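Local coordinates for protein fusolin (Unidentified entomopoxvirus, PDB 4OW5) that enhances the virulence of entomopoxvirus, crystallises in vivo into viral spindles, and carries a chitin-binding domain of the lytic polysaccharide mono-oxygenase family, at the interface of chains A and B. Residues are numbered along the deposited sequence; one frame, centred on the assembly and turned at random. Chains: chain A/B, Fusolin.

Contact 1: the interface of chains A and B. Residues chain A 348, 352, 358-359, 362-363; chain B 135, 137, 184, 186-187.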
loop_
_atom_site.group_PDB
_atom_site.type_symbol
_atom_site.label_atom_id
_atom_site.label_comp_id
_atom_site.label_asym_id
_atom_site.label_seq_id
_atom_site.Cartn_x
_atom_site.Cartn_y
_atom_site.Cartn_z
ATOM N N TYR A 348 13.099 7.921 16.114
ATOM C CA TYR A 348 14.059 6.815 15.987
ATOM C C TYR A 348 14.136 6.347 14.519
ATOM O O TYR A 348 15.220 6.184 13.980
ATOM C CB TYR A 348 13.708 5.624 16.902
ATOM C CG TYR A 348 14.910 4.742 17.198
ATOM C CD1 TYR A 348 15.295 3.735 16.316
ATOM C CD2 TYR A 348 15.737 5.005 18.283
ATOM C CE1 TYR A 348 16.434 2.977 16.536
ATOM C CE2 TYR A 348 16.907 4.283 18.490
ATOM C CZ TYR A 348 17.217 3.222 17.654
ATOM O OH TYR A 348 18.362 2.491 17.840
ATOM N N HIS A 352 17.594 6.484 12.393
ATOM C CA HIS A 352 18.315 5.209 12.247
ATOM C C HIS A 352 17.917 4.418 11.009
ATOM O O HIS A 352 18.211 3.224 10.918
ATOM C CB HIS A 352 18.171 4.378 13.533
ATOM C CG HIS A 352 18.692 5.138 14.704
ATOM N ND1 HIS A 352 20.050 5.332 14.882
ATOM C CD2 HIS A 352 18.026 5.876 15.620
ATOM C CE1 HIS A 352 20.164 6.101 15.958
ATOM N NE2 HIS A 352 18.974 6.466 16.420
ATOM N N ASP A 358 22.227 8.393 11.931
ATOM C CA ASP A 358 23.240 8.579 12.963
ATOM C C ASP A 358 23.985 7.283 13.078
ATOM O O ASP A 358 23.360 6.278 13.363
ATOM C CB ASP A 358 22.610 8.971 14.308
ATOM C CG ASP A 358 23.629 9.007 15.450
ATOM O OD1 ASP A 358 24.704 9.625 15.271
ATOM O OD2 ASP A 358 23.379 8.353 16.490
ATOM N N MET A 359 25.285 7.276 12.808
ATOM C CA MET A 359 26.098 6.076 12.903
ATOM C C MET A 359 27.071 6.230 14.092
ATOM O O MET A 359 26.933 5.538 15.091
ATOM C CB MET A 359 26.864 5.846 11.592
ATOM C CG MET A 359 26.022 5.451 10.392
ATOM S SD MET A 359 27.033 5.648 8.858
ATOM C CE MET A 359 26.020 6.841 7.928
ATOM N N SER A 362 27.089 10.815 17.125
ATOM C CA SER A 362 26.553 11.060 18.471
ATOM C C SER A 362 27.382 10.397 19.565
ATOM O O SER A 362 27.177 10.741 20.718
ATOM C CB SER A 362 25.109 10.575 18.582
ATOM O OG SER A 362 25.033 9.170 18.450
ATOM N N THR A 363 28.265 9.426 19.234
ATOM C CA THR A 363 29.068 8.689 20.229
ATOM C C THR A 363 30.586 8.762 20.001
ATOM O O THR A 363 31.328 8.144 20.766
ATOM C CB THR A 363 28.666 7.197 20.192
ATOM O OG1 THR A 363 29.229 6.584 19.027
ATOM C CG2 THR A 363 27.138 6.982 20.223
ATOM N N GLU B 135 19.343 0.559 10.692
ATOM C CA GLU B 135 20.198 0.099 11.750
ATOM C C GLU B 135 19.343 -0.703 12.746
ATOM O O GLU B 135 18.641 -0.137 13.564
ATOM C CB GLU B 135 20.958 1.231 12.419
ATOM C CG GLU B 135 21.985 0.705 13.398
ATOM C CD GLU B 135 22.618 1.783 14.250
ATOM O OE1 GLU B 135 21.874 2.484 14.976
ATOM O OE2 GLU B 135 23.867 1.844 14.286
ATOM N N GLU B 137 18.303 -2.793 15.924
ATOM C CA GLU B 137 18.611 -2.797 17.353
ATOM C C GLU B 137 17.893 -3.983 17.970
ATOM O O GLU B 137 16.664 -4.123 17.838
ATOM C CB GLU B 137 18.220 -1.469 18.051
ATOM C CG GLU B 137 18.781 -1.390 19.461
ATOM C CD GLU B 137 18.289 -0.239 20.317
ATOM O OE1 GLU B 137 17.057 -0.128 20.496
ATOM O OE2 GLU B 137 19.132 0.497 20.881
ATOM N N ARG B 184 22.634 3.685 22.780
ATOM C CA ARG B 184 22.709 5.125 22.627
ATOM C C ARG B 184 21.684 5.794 23.532
ATOM O O ARG B 184 20.708 5.159 23.910
ATOM C CB ARG B 184 22.443 5.521 21.190
ATOM C CG ARG B 184 23.495 5.103 20.193
ATOM C CD ARG B 184 23.400 6.017 18.993
ATOM N NE ARG B 184 24.192 5.530 17.865
ATOM C CZ ARG B 184 23.799 4.589 17.018
ATOM N NH1 ARG B 184 22.616 3.993 17.171
ATOM N NH2 ARG B 184 24.589 4.212 16.030
ATOM N N ASP B 186 19.192 7.604 22.830
ATOM C CA ASP B 186 17.841 7.507 22.247
ATOM C C ASP B 186 17.352 6.033 22.077
ATOM O O ASP B 186 16.316 5.799 21.448
ATOM C CB ASP B 186 17.825 8.199 20.877
ATOM C CG ASP B 186 18.567 7.476 19.757
ATOM O OD1 ASP B 186 19.405 6.580 20.060
ATOM O OD2 ASP B 186 18.371 7.848 18.593
ATOM N N SER B 187 18.086 5.051 22.609
ATOM C CA SER B 187 17.711 3.662 22.439
ATOM C C SER B 187 16.295 3.350 22.860
ATOM O O SER B 187 15.774 3.875 23.842
ATOM C CB SER B 187 18.635 2.754 23.221
ATOM O OG SER B 187 18.170 1.416 23.107
HETATM O O HOH W 1 19.336 1.188 15.730
HETATM O O HOH W 2 20.301 4.101 18.903
#
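The apolar centre is the ring of A:Tyr348, on helix 338-352. Its CG is anti to the backbone N (chi1 -158°). The side chains of A:Tyr348 and B:Asp186 cross at about a right angle, with ring and carboxylate planes 38° apart. The edge carbon CE2 of A:Tyr348 lies 3.8 Å from the carboxylate carbon CG of B:Asp186. The CA of B:Ser187 packs near the same edge. One ring face is covered from within chain A by CD2 of the A:His352 imidazole, set over the ring centre.

A:His352 ends the helix. Its ring meets B:Asp186 tip to tip, and NE2 of A:His352 donates to OD2 of B:Asp186 at 2.6 Å. The bond is nearly straight (171° at H), lies in the imidazole plane and uses the syn lone pair. This carboxylate may favour a charged imidazole. The main-chain O of A:His352 takes the N-H of B:Glu135, at 2.9 Å, from strand 131-140.

B:Arg184 comes next, extended from CG to NE. Its NH1 and NH2 grip B:Glu135 end-on, one nitrogen to each carboxylate oxygen, which should fix the rotation of the guanidinium. NH2 of B:Arg184 also donates to the main-chain O of A:Met359 at 2.9 Å, on a lone pair in the carbonyl plane. NE of B:Arg184 forms a salt bridge with OD2 of A:Asp358 at 3.2 Å. OD2 of A:Asp358 also accepts OG of A:Ser362 at 2.7 Å. A:Ser362 N donates to OD1, so A:Ser362 likely positions this carboxylate.

At the rim, the A:Tyr348 hydroxyl OH binds two waters. One leads to B:Glu135, the other to B:Arg184 and B:Asp186.

The site joins the C-terminal helix and following tail of one fusolin chain to the other chain's mono-oxygenase-family domain, consistent with a domain-swapped dimer.

Contact 2: the interface of chains A and B. Residues chain A 5, 8, 13, 120, 186, 188; chain B 341, 344-345, 348.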
loop_
_atom_site.group_PDB
_atom_site.type_symbol
_atom_site.label_atom_id
_atom_site.label_comp_id
_atom_site.label_asym_id
_atom_site.label_seq_id
_atom_site.Cartn_x
_atom_site.Cartn_y
_atom_site.Cartn_z
ATOM N N THR A 5 -15.326 6.734 -17.286
ATOM C CA THR A 5 -15.901 7.445 -16.144
ATOM C C THR A 5 -15.849 6.569 -14.920
ATOM O O THR A 5 -15.815 7.103 -13.822
ATOM C CB THR A 5 -17.279 7.981 -16.397
ATOM O OG1 THR A 5 -18.073 6.964 -16.988
ATOM C CG2 THR A 5 -17.236 9.241 -17.232
ATOM N N ILE A 8 -12.591 6.231 -12.973
ATOM C CA ILE A 8 -12.337 7.486 -13.697
ATOM C C ILE A 8 -10.967 7.477 -14.367
ATOM O O ILE A 8 -9.969 7.087 -13.741
ATOM C CB ILE A 8 -12.545 8.729 -12.804
ATOM C CG1 ILE A 8 -12.597 10.007 -13.659
ATOM C CG2 ILE A 8 -11.541 8.853 -11.665
ATOM C CD1 ILE A 8 -13.061 11.292 -12.886
ATOM N N ARG A 13 -10.045 12.717 -14.657
ATOM C CA ARG A 13 -9.966 13.254 -13.287
ATOM C C ARG A 13 -9.277 14.630 -13.281
ATOM O O ARG A 13 -9.749 15.552 -12.606
ATOM C CB ARG A 13 -9.224 12.300 -12.349
ATOM C CG ARG A 13 -9.106 12.813 -10.922
ATOM C CD ARG A 13 -8.322 11.873 -10.041
ATOM N NE ARG A 13 -9.165 10.798 -9.541
ATOM C CZ ARG A 13 -9.801 10.774 -8.372
ATOM N NH1 ARG A 13 -9.729 11.813 -7.541
ATOM N NH2 ARG A 13 -10.526 9.715 -8.027
ATOM N N THR A 120 -8.706 5.472 -7.874
ATOM C CA THR A 120 -10.011 5.057 -7.421
ATOM C C THR A 120 -9.734 4.006 -6.345
ATOM O O THR A 120 -9.024 3.036 -6.624
ATOM C CB THR A 120 -10.841 4.471 -8.571
ATOM O OG1 THR A 120 -11.196 5.526 -9.474
ATOM C CG2 THR A 120 -12.094 3.706 -8.054
ATOM N N ASP A 186 -27.625 7.261 -11.467
ATOM C CA ASP A 186 -26.408 7.593 -10.704
ATOM C C ASP A 186 -25.129 7.675 -11.598
ATOM O O ASP A 186 -24.017 7.776 -11.071
ATOM C CB ASP A 186 -26.186 6.537 -9.612
ATOM C CG ASP A 186 -25.737 5.162 -10.096
ATOM O OD1 ASP A 186 -25.896 4.862 -11.313
ATOM O OD2 ASP A 186 -25.299 4.363 -9.258
ATOM N N GLN A 188 -21.921 8.516 -13.807
ATOM C CA GLN A 188 -20.822 9.461 -13.734
ATOM C C GLN A 188 -20.623 10.217 -15.084
ATOM O O GLN A 188 -19.755 11.089 -15.170
ATOM C CB GLN A 188 -19.542 8.672 -13.367
ATOM C CG GLN A 188 -19.445 8.257 -11.891
ATOM C CD GLN A 188 -19.328 9.473 -10.985
ATOM O OE1 GLN A 188 -18.394 10.271 -11.106
ATOM N NE2 GLN A 188 -20.256 9.653 -10.050
ATOM N N TRP B 341 -18.341 16.001 -5.384
ATOM C CA TRP B 341 -18.145 15.002 -6.424
ATOM C C TRP B 341 -17.626 13.704 -5.813
ATOM O O TRP B 341 -18.163 12.654 -6.090
ATOM C CB TRP B 341 -17.170 15.519 -7.496
ATOM C CG TRP B 341 -16.819 14.448 -8.473
ATOM C CD1 TRP B 341 -17.616 13.949 -9.464
ATOM C CD2 TRP B 341 -15.681 13.588 -8.401
ATOM N NE1 TRP B 341 -17.028 12.838 -10.026
ATOM C CE2 TRP B 341 -15.805 12.639 -9.437
ATOM C CE3 TRP B 341 -14.573 13.519 -7.549
ATOM C CZ2 TRP B 341 -14.867 11.632 -9.633
ATOM C CZ3 TRP B 341 -13.603 12.570 -7.800
ATOM C CH2 TRP B 341 -13.773 11.619 -8.810
ATOM N N ASP B 344 -20.172 11.496 -4.070
ATOM C CA ASP B 344 -20.997 10.766 -5.052
ATOM C C ASP B 344 -20.177 9.644 -5.689
ATOM O O ASP B 344 -20.701 8.557 -5.939
ATOM C CB ASP B 344 -21.534 11.705 -6.142
ATOM C CG ASP B 344 -22.692 12.610 -5.713
ATOM O OD1 ASP B 344 -23.381 12.279 -4.703
ATOM O OD2 ASP B 344 -22.926 13.627 -6.396
ATOM N N TYR B 345 -18.892 9.913 -5.948
ATOM C CA TYR B 345 -17.967 8.904 -6.515
ATOM C C TYR B 345 -17.763 7.773 -5.512
ATOM O O TYR B 345 -17.784 6.627 -5.910
ATOM C CB TYR B 345 -16.631 9.521 -6.895
ATOM C CG TYR B 345 -15.820 8.636 -7.803
ATOM C CD1 TYR B 345 -16.226 8.391 -9.110
ATOM C CD2 TYR B 345 -14.649 8.028 -7.358
ATOM C CE1 TYR B 345 -15.508 7.543 -9.945
ATOM C CE2 TYR B 345 -13.910 7.181 -8.196
ATOM C CZ TYR B 345 -14.343 6.946 -9.488
ATOM O OH TYR B 345 -13.611 6.169 -10.372
ATOM N N TYR B 348 -20.722 5.517 -5.842
ATOM C CA TYR B 348 -20.643 4.789 -7.117
ATOM C C TYR B 348 -19.747 3.543 -6.959
ATOM O O TYR B 348 -20.122 2.457 -7.374
ATOM C CB TYR B 348 -20.117 5.674 -8.266
ATOM C CG TYR B 348 -20.523 5.152 -9.635
ATOM C CD1 TYR B 348 -19.777 4.166 -10.276
ATOM C CD2 TYR B 348 -21.721 5.543 -10.220
ATOM C CE1 TYR B 348 -20.180 3.626 -11.488
ATOM C CE2 TYR B 348 -22.160 4.976 -11.411
ATOM C CZ TYR B 348 -21.354 4.069 -12.080
ATOM O OH TYR B 348 -21.762 3.502 -13.259
HETATM O O HOH W 3 -24.488 3.279 -13.261
HETATM O O HOH W 4 -19.547 11.755 -8.690
#
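B:Trp341, B:Tyr345 and B:Tyr348 each place CG anti to the backbone N; for B:Trp341 chi1 is 173°. All three rings thus leave helix 338-352 toward chain A. A:Gln188 is bent at chi2 (-65°), which folds its amide back toward them, but this side chain is poorly ordered.

B:Tyr345 makes the main polar contact with its phenol oxygen. The N-H of A:Ile8 points to OH of B:Tyr345 at 2.8 Å, nearly straight at 169°. OG1 of A:Thr120 hydrogen-bonds to the same OH of B:Tyr345 at 2.7 Å, from the edge of the ring and in its plane. Two bonds therefore fix the hydroxyl. The methyl CG2 of A:Thr120 lies beside the ring-edge carbon CE2.

The indole of B:Trp341 meets A:Ile8 tip to tip, with CD1 of A:Ile8 3.7 Å from CZ2 of B:Trp341. Its CH2 lies over a face of the A:Arg13 guanidinium, the two planes almost perpendicular. NE1 of B:Trp341 donates to OE1 of A:Gln188 at 3.1 Å, a bent bond tilted out of the ring plane. A water joins NE2 of A:Gln188 to the main-chain O of B:Trp341. Both links are tentative, given the disorder of A:Gln188.

CG of A:Gln188 lies over one face of B:Tyr348, toward the rim.

The helix of chain B thus lies against the loop between strand 2-6 and helix 10-17, helix 10-17 itself, strand 120-123 and the loop after strand 180-182 of chain A.

The centres of the C-alpha atoms of contact 1 and contact 2 are about 47 Å apart. They belong to one two-fold symmetric interface, and each recurs with the chains exchanged. Both use helix 338-352, from chain A in contact 1 and from chain B in contact 2. A:Tyr348 and B:Asp186 in contact 1 return as B:Tyr348 and A:Asp186 in contact 2, so on each domain contact 1 lies next to the twin of contact 2. The reciprocal placing of helix and tail on the partner suggests a swapped dimer, held at two equivalent places and a plausible building unit of the spindle crystal.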